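PDB 7CDH: isoaspartyl dipeptidase from Fervidobacterium islandicum, which probably hydrolyses isoaspartyl (beta-aspartyl) dipeptides as a zinc-dependent M38 metallopeptidase of the amidohydrolase family, an activity linked to the repair of damaged proteins. Local coordinates for residues K3-A8 with S366-G371; K19-Y24 with I28-G33; C85-V90 with G378-L383. One frame throughout, in Å; residues are numbered along the deposited sequence.

Contact 1: K3-A8 with S366-G371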
# COMPACT_ATOMS: atom_id res chain seq x y z
N LYS A 3 16.65 -23.05 46.70
CA LYS A 3 16.55 -24.52 46.81
C LYS A 3 17.95 -25.10 46.69
O LYS A 3 18.84 -24.40 46.14
CB LYS A 3 15.68 -25.14 45.72
CG LYS A 3 14.33 -24.47 45.53
CD LYS A 3 13.42 -25.24 44.58
CE LYS A 3 12.09 -24.56 44.31
NZ LYS A 3 12.24 -23.09 44.26
N ILE A 4 18.11 -26.33 47.18
CA ILE A 4 19.39 -27.10 47.16
C ILE A 4 19.06 -28.51 46.75
O ILE A 4 18.24 -29.13 47.46
CB ILE A 4 20.09 -27.14 48.54
CG1 ILE A 4 20.47 -25.76 49.06
CG2 ILE A 4 21.30 -28.07 48.48
CD1 ILE A 4 19.44 -25.18 49.97
N ILE A 5 19.76 -29.03 45.74
CA ILE A 5 19.71 -30.48 45.38
C ILE A 5 20.97 -31.15 45.96
O ILE A 5 22.12 -30.67 45.70
CB ILE A 5 19.55 -30.68 43.86
CG1 ILE A 5 18.21 -30.15 43.36
CG2 ILE A 5 19.73 -32.14 43.47
CD1 ILE A 5 18.21 -29.83 41.90
N LYS A 6 20.75 -32.18 46.78
CA LYS A 6 21.81 -32.90 47.52
C LYS A 6 21.94 -34.29 46.92
O LYS A 6 20.90 -34.85 46.52
CB LYS A 6 21.48 -32.97 49.02
CG LYS A 6 21.73 -31.67 49.78
CD LYS A 6 21.66 -31.79 51.29
CE LYS A 6 22.33 -30.62 52.00
NZ LYS A 6 23.76 -30.89 52.28
N ASN A 7 23.17 -34.81 46.86
CA ASN A 7 23.47 -36.27 46.75
C ASN A 7 23.33 -36.78 45.32
O ASN A 7 23.22 -38.01 45.18
CB ASN A 7 22.55 -37.16 47.61
CG ASN A 7 22.68 -36.89 49.10
OD1 ASN A 7 23.70 -36.36 49.53
ND2 ASN A 7 21.66 -37.28 49.87
N ALA A 8 23.29 -35.91 44.32
CA ALA A 8 23.25 -36.35 42.91
C ALA A 8 24.67 -36.39 42.34
O ALA A 8 25.56 -35.63 42.80
CB ALA A 8 22.35 -35.46 42.10
N SER A 366 12.70 -35.96 37.55
CA SER A 366 12.40 -34.57 37.94
C SER A 366 12.92 -33.59 36.90
O SER A 366 13.90 -33.91 36.19
CB SER A 366 12.87 -34.31 39.35
OG SER A 366 12.17 -35.17 40.23
N VAL A 367 12.21 -32.48 36.75
CA VAL A 367 12.49 -31.46 35.70
C VAL A 367 12.35 -30.09 36.33
O VAL A 367 11.31 -29.84 36.92
CB VAL A 367 11.57 -31.59 34.49
CG1 VAL A 367 11.94 -30.56 33.44
CG2 VAL A 367 11.65 -32.98 33.90
N ILE A 368 13.39 -29.29 36.21
CA ILE A 368 13.49 -27.95 36.85
C ILE A 368 13.79 -26.92 35.75
O ILE A 368 14.65 -27.20 34.89
CB ILE A 368 14.53 -27.99 37.97
CG1 ILE A 368 14.18 -29.09 38.98
CG2 ILE A 368 14.67 -26.65 38.66
CD1 ILE A 368 15.13 -29.15 40.15
N SER A 369 13.03 -25.82 35.74
CA SER A 369 13.16 -24.71 34.77
C SER A 369 13.05 -23.40 35.54
O SER A 369 12.08 -23.26 36.28
CB SER A 369 12.14 -24.79 33.68
OG SER A 369 12.39 -23.79 32.70
N LYS A 370 14.05 -22.54 35.42
CA LYS A 370 14.10 -21.27 36.14
C LYS A 370 13.94 -21.58 37.63
O LYS A 370 13.41 -20.72 38.38
CB LYS A 370 13.00 -20.33 35.63
CG LYS A 370 12.94 -20.19 34.11
CD LYS A 370 11.78 -19.36 33.58
CE LYS A 370 10.69 -20.18 32.93
NZ LYS A 370 9.90 -19.40 31.96
N GLY A 371 14.37 -22.76 38.04
CA GLY A 371 14.47 -23.14 39.47
C GLY A 371 13.13 -23.54 40.05
O GLY A 371 13.07 -23.66 41.26
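Ile5 and Ile368 meet tip to tip, the CD1 methyl of one lying 3.6 Å from the CD1 methyl of the other, and this single apolar touch joins two strands more than 350 residues apart in the chain. Both isoleucines carry CG1 beside the backbone N, and in Ile368 the outer bond is fully extended (chi2 -177°), which pushes its CD1 straight out from strand 364-369. Phe23 and Phe354 pack against both residues, so the methyl pair belongs to a larger buried apolar cluster.

At one end of the contact the side chain of Lys3 runs out toward Gly371. Its chain is extended until the last torsion, where it bends (chi4 35°). NZ ends 3.2 Å from Gly371 O in a weak hydrogen bond, with a second weak one to the carbonyl of Met1, while the lysine's side chain also touches Phe373. Amidohydrolases commonly pair their barrel with a small beta domain built from both chain ends, and this contact illustrates that design. Chemically, the junction combines one buried methyl-methyl touch with a weak polar link from the lysine to a main-chain carbonyl, whose partial negative charge would favour the ammonium group.

Contact 2: K19-Y24 with I28-G33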
# COMPACT_ATOMS: atom_id res chain seq x y z
N LYS A 19 28.06 -33.75 43.87
CA LYS A 19 28.12 -32.30 44.19
C LYS A 19 26.72 -31.82 44.55
O LYS A 19 25.76 -32.46 44.18
CB LYS A 19 28.68 -31.48 43.03
CG LYS A 19 30.12 -31.77 42.66
CD LYS A 19 31.13 -30.91 43.36
CE LYS A 19 32.56 -31.28 43.00
NZ LYS A 19 33.20 -32.03 44.10
N ASP A 20 26.66 -30.73 45.29
CA ASP A 20 25.40 -30.11 45.78
C ASP A 20 25.20 -28.81 45.00
O ASP A 20 26.22 -28.11 44.75
CB ASP A 20 25.47 -29.97 47.31
CG ASP A 20 25.12 -31.26 48.05
OD1 ASP A 20 25.01 -32.34 47.37
OD2 ASP A 20 24.94 -31.17 49.31
N VAL A 21 23.96 -28.53 44.60
CA VAL A 21 23.58 -27.37 43.75
C VAL A 21 22.56 -26.50 44.48
O VAL A 21 21.49 -27.04 44.85
CB VAL A 21 23.06 -27.77 42.36
CG1 VAL A 21 22.99 -26.55 41.47
CG2 VAL A 21 23.91 -28.84 41.68
N ILE A 22 22.93 -25.24 44.71
CA ILE A 22 22.08 -24.19 45.34
C ILE A 22 21.65 -23.21 44.24
O ILE A 22 22.54 -22.69 43.54
CB ILE A 22 22.85 -23.45 46.45
CG1 ILE A 22 23.56 -24.42 47.40
CG2 ILE A 22 21.93 -22.53 47.22
CD1 ILE A 22 24.96 -23.98 47.76
N PHE A 23 20.35 -22.95 44.10
CA PHE A 23 19.80 -22.11 43.00
C PHE A 23 18.53 -21.36 43.46
O PHE A 23 17.83 -21.82 44.37
CB PHE A 23 19.55 -22.99 41.77
CG PHE A 23 18.63 -24.16 42.03
CD1 PHE A 23 19.11 -25.35 42.53
CD2 PHE A 23 17.27 -24.06 41.78
CE1 PHE A 23 18.26 -26.41 42.77
CE2 PHE A 23 16.42 -25.12 42.03
CZ PHE A 23 16.91 -26.29 42.52
N TYR A 24 18.31 -20.18 42.87
CA TYR A 24 17.02 -19.44 42.86
C TYR A 24 16.40 -19.66 41.47
O TYR A 24 15.79 -20.73 41.25
CB TYR A 24 17.28 -17.96 43.17
CG TYR A 24 16.10 -17.16 43.67
CD1 TYR A 24 14.79 -17.53 43.42
CD2 TYR A 24 16.31 -15.99 44.39
CE1 TYR A 24 13.73 -16.78 43.92
CE2 TYR A 24 15.27 -15.24 44.89
CZ TYR A 24 13.96 -15.63 44.67
OH TYR A 24 12.94 -14.89 45.19
N ILE A 28 23.37 -20.59 42.13
CA ILE A 28 24.10 -19.78 43.14
C ILE A 28 25.47 -20.41 43.43
O ILE A 28 26.42 -19.62 43.57
CB ILE A 28 23.26 -19.60 44.41
CG1 ILE A 28 22.11 -18.61 44.17
CG2 ILE A 28 24.13 -19.17 45.57
CD1 ILE A 28 21.00 -18.72 45.19
N HIS A 29 25.57 -21.74 43.54
CA HIS A 29 26.78 -22.46 44.01
C HIS A 29 26.72 -23.96 43.66
O HIS A 29 25.72 -24.63 43.97
CB HIS A 29 26.97 -22.23 45.52
CG HIS A 29 28.19 -22.88 46.08
ND1 HIS A 29 29.47 -22.41 45.80
CD2 HIS A 29 28.33 -23.96 46.88
CE1 HIS A 29 30.35 -23.18 46.41
NE2 HIS A 29 29.68 -24.14 47.07
N VAL A 30 27.78 -24.45 43.04
CA VAL A 30 28.03 -25.92 42.91
C VAL A 30 29.19 -26.27 43.86
O VAL A 30 30.21 -25.55 43.85
CB VAL A 30 28.33 -26.33 41.45
CG1 VAL A 30 28.42 -27.84 41.28
CG2 VAL A 30 27.28 -25.76 40.50
N GLY A 31 29.04 -27.31 44.67
CA GLY A 31 30.17 -27.78 45.50
C GLY A 31 29.81 -28.93 46.40
O GLY A 31 28.66 -29.39 46.36
N GLU A 32 30.77 -29.33 47.24
CA GLU A 32 30.67 -30.49 48.18
C GLU A 32 29.56 -30.19 49.21
O GLU A 32 29.36 -28.99 49.53
CB GLU A 32 32.03 -30.75 48.83
CG GLU A 32 33.17 -30.92 47.83
CD GLU A 32 33.90 -29.65 47.40
OE1 GLU A 32 34.74 -29.17 48.19
OE2 GLU A 32 33.62 -29.13 46.28
N GLY A 33 28.85 -31.22 49.66
CA GLY A 33 27.75 -31.10 50.63
C GLY A 33 28.18 -30.33 51.87
O GLY A 33 29.22 -30.69 52.44
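Ile22 receives two consecutive residues of the partner strand: its carbonyl O accepts from Ile28 N at 2.7 Å and from His29 N at 3.2 Å. Its own N donates to His29 O. On the same face of the sheet, the Ile22 and His29 side chains lie alongside each other, and Ile22 CD1 sits at the edge of the imidazole, 3.5 Å from His29 CD2. Farther along, Asp20 and Gly31 form a hydrogen-bonded pair through reciprocal main-chain bonds. Between these pairs, Val21 faces Val30 in a non-hydrogen-bonded pair.

Strands 19-23 and 27-31 thus make an antiparallel beta hairpin, in which Ile28 and His29 both stand opposite Ile22, a classic beta bulge. Lys19 closes the far end: its chain folds at chi2 (-91°), laying CD 3.9 Å from Gly31 CA and bringing NZ beside Glu32 OE2 in a long salt bridge of 3.7 Å to a poorly ordered partner. With an alanine here, the Glu32 carboxylate would probably lose this distant countercharge and the Gly31 backbone its aliphatic cover.

The Asp20 carboxylate lies against Gly33, and its oxygens are engaged outside the hairpin: OD1 accepts from Asn7 N, and OD2 forms a salt bridge with Lys6 of the adjoining strand 2-6. Pro40 of the second subunit packs on Ile22 and His29, and Tyr24 touches Ile28 of that subunit.

Contact 3: C85-V90 with G378-L383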
# COMPACT_ATOMS: atom_id res chain seq x y z
N CYS A 85 6.66 -31.86 26.95
CA CYS A 85 8.00 -31.28 27.16
C CYS A 85 8.55 -31.76 28.50
O CYS A 85 9.65 -32.32 28.52
CB CYS A 85 7.93 -29.75 27.14
SG CYS A 85 7.68 -29.12 25.47
N ILE A 86 7.79 -31.52 29.56
CA ILE A 86 8.19 -31.80 30.96
C ILE A 86 8.60 -33.27 31.08
O ILE A 86 9.72 -33.56 31.55
CB ILE A 86 7.06 -31.38 31.92
CG1 ILE A 86 6.77 -29.88 31.80
CG2 ILE A 86 7.40 -31.75 33.36
CD1 ILE A 86 5.55 -29.40 32.58
N ARG A 87 7.78 -34.21 30.61
CA ARG A 87 8.05 -35.65 30.83
C ARG A 87 9.04 -36.16 29.77
O ARG A 87 9.37 -37.36 29.81
CB ARG A 87 6.73 -36.42 30.96
CG ARG A 87 6.23 -37.11 29.70
CD ARG A 87 4.86 -37.77 29.88
NE ARG A 87 4.44 -37.83 31.29
CZ ARG A 87 3.39 -37.20 31.82
NH1 ARG A 87 3.13 -37.34 33.11
NH2 ARG A 87 2.59 -36.46 31.07
N SER A 88 9.53 -35.30 28.88
CA SER A 88 10.60 -35.66 27.91
C SER A 88 11.91 -34.91 28.23
O SER A 88 12.86 -35.04 27.45
CB SER A 88 10.11 -35.42 26.51
OG SER A 88 9.07 -36.35 26.17
N GLY A 89 11.97 -34.14 29.33
CA GLY A 89 13.18 -33.46 29.81
C GLY A 89 13.56 -32.21 29.03
O GLY A 89 14.63 -31.66 29.30
N VAL A 90 12.71 -31.74 28.12
CA VAL A 90 12.96 -30.51 27.30
C VAL A 90 12.49 -29.28 28.07
O VAL A 90 11.29 -29.16 28.31
CB VAL A 90 12.24 -30.64 25.96
CG1 VAL A 90 12.38 -29.37 25.15
CG2 VAL A 90 12.77 -31.85 25.19
N GLY A 378 8.13 -37.95 39.35
CA GLY A 378 7.04 -38.36 38.44
C GLY A 378 5.75 -37.53 38.57
O GLY A 378 4.82 -37.84 37.84
N VAL A 379 5.69 -36.54 39.45
CA VAL A 379 4.46 -35.74 39.73
C VAL A 379 4.56 -34.38 39.03
O VAL A 379 5.27 -33.43 39.52
CB VAL A 379 4.19 -35.55 41.24
CG1 VAL A 379 2.84 -34.89 41.48
CG2 VAL A 379 4.28 -36.87 41.99
N MET A 380 3.79 -34.27 37.96
CA MET A 380 3.64 -33.05 37.13
C MET A 380 3.04 -31.92 37.97
O MET A 380 2.07 -32.18 38.72
CB MET A 380 2.71 -33.39 35.97
CG MET A 380 2.54 -32.27 34.97
SD MET A 380 3.68 -32.44 33.62
CE MET A 380 3.44 -34.15 33.15
N LYS A 381 3.58 -30.71 37.82
CA LYS A 381 2.96 -29.46 38.36
C LYS A 381 1.54 -29.28 37.83
O LYS A 381 1.13 -30.02 36.91
CB LYS A 381 3.75 -28.22 37.95
CG LYS A 381 3.64 -27.86 36.47
CD LYS A 381 4.29 -26.53 36.13
CE LYS A 381 3.33 -25.36 36.22
NZ LYS A 381 4.04 -24.09 36.46
N ASN A 382 0.84 -28.28 38.35
CA ASN A 382 -0.55 -27.92 37.94
C ASN A 382 -0.52 -27.11 36.63
O ASN A 382 -0.00 -25.99 36.64
CB ASN A 382 -1.27 -27.13 39.04
CG ASN A 382 -2.70 -27.57 39.20
OD1 ASN A 382 -3.56 -27.23 38.38
ND2 ASN A 382 -2.96 -28.36 40.23
N LEU A 383 -1.13 -27.65 35.57
CA LEU A 383 -1.28 -27.00 34.24
C LEU A 383 -2.75 -26.64 33.91
O LEU A 383 -3.70 -27.28 34.42
CB LEU A 383 -0.72 -27.96 33.18
CG LEU A 383 0.73 -28.39 33.37
CD1 LEU A 383 1.08 -29.51 32.39
CD2 LEU A 383 1.67 -27.22 33.20
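Ile86 and Met380 mark the closest backbone approach, their CA atoms 7.8 Å apart, at the point where helix 82-86 finishes in a Schellman motif: Gly89 takes a positive phi, Gly89 N bonds back to Ile86 O, and Val90 N reaches Cys85 O. That last oxygen also accepts from Ser88 N, the two donors coming from opposite faces of its plane. A helix end tied off in this way presents Ile86 and Arg87 toward the short strand 379-380, although no hydrogen bond links the two segments.

Met380 carries the contact. CG stands anti to its backbone N (chi1 -175°) and the chain then folds at chi2 (94°), so that the sulfur rests against the flank of Ile86, 3.7 Å from Ile86 CD1 and 3.8 Å from Ile86 CG2. The two side chains cross obliquely. At a greater reach, Leu383 CD1 comes within 4.5 Å of Ile86 CD1, while Leu374 and Met375 of the neighbouring strand 372-376 also pack on this isoleucine. The terminal methyl of Met380 lies over one face of the Arg87 guanidinium, but the arginine was modelled in two conformers and this touch is doubtful.

The helix belongs to the beta-alpha-beta crossover between parallel strands 51-59 and 90-95, and Gly89 is hydrogen-bonded through its backbone to Leu57 of the first. Met380 and Leu383 also touch Ser83 of the helix. Between the two segments the coupling is mainly dispersion between the Met380 thioether and branched hydrocarbon, a kind of packing that relies on fit and demands little directional precision.

Contacts 1 and 2 share the small sheet through strands 2-6 and 19-23, their centres about 10 Å apart; contact 1 then joins that sheet to strand 364-369 of the larger one. Probable hydrogen bonds run from Ile5 N to Val21 O (2.8 Å) and from Lys3 N to Phe23 O (2.9 Å). Contact 3 lies about 14 Å, centre to centre, from contact 1 and meets it through Val367 against Ile86. Contacts 2 and 3 do not touch; their nearest atoms are about 13 Å apart. None includes a ligand of the zinc ions, which are held by His61, His63, Glu156, His195, His224 and Asp285. Contact 3 adjoins the catalytic barrel through strand 51-59, just ahead of His61 and His63, whereas contact 2 reaches the second subunit.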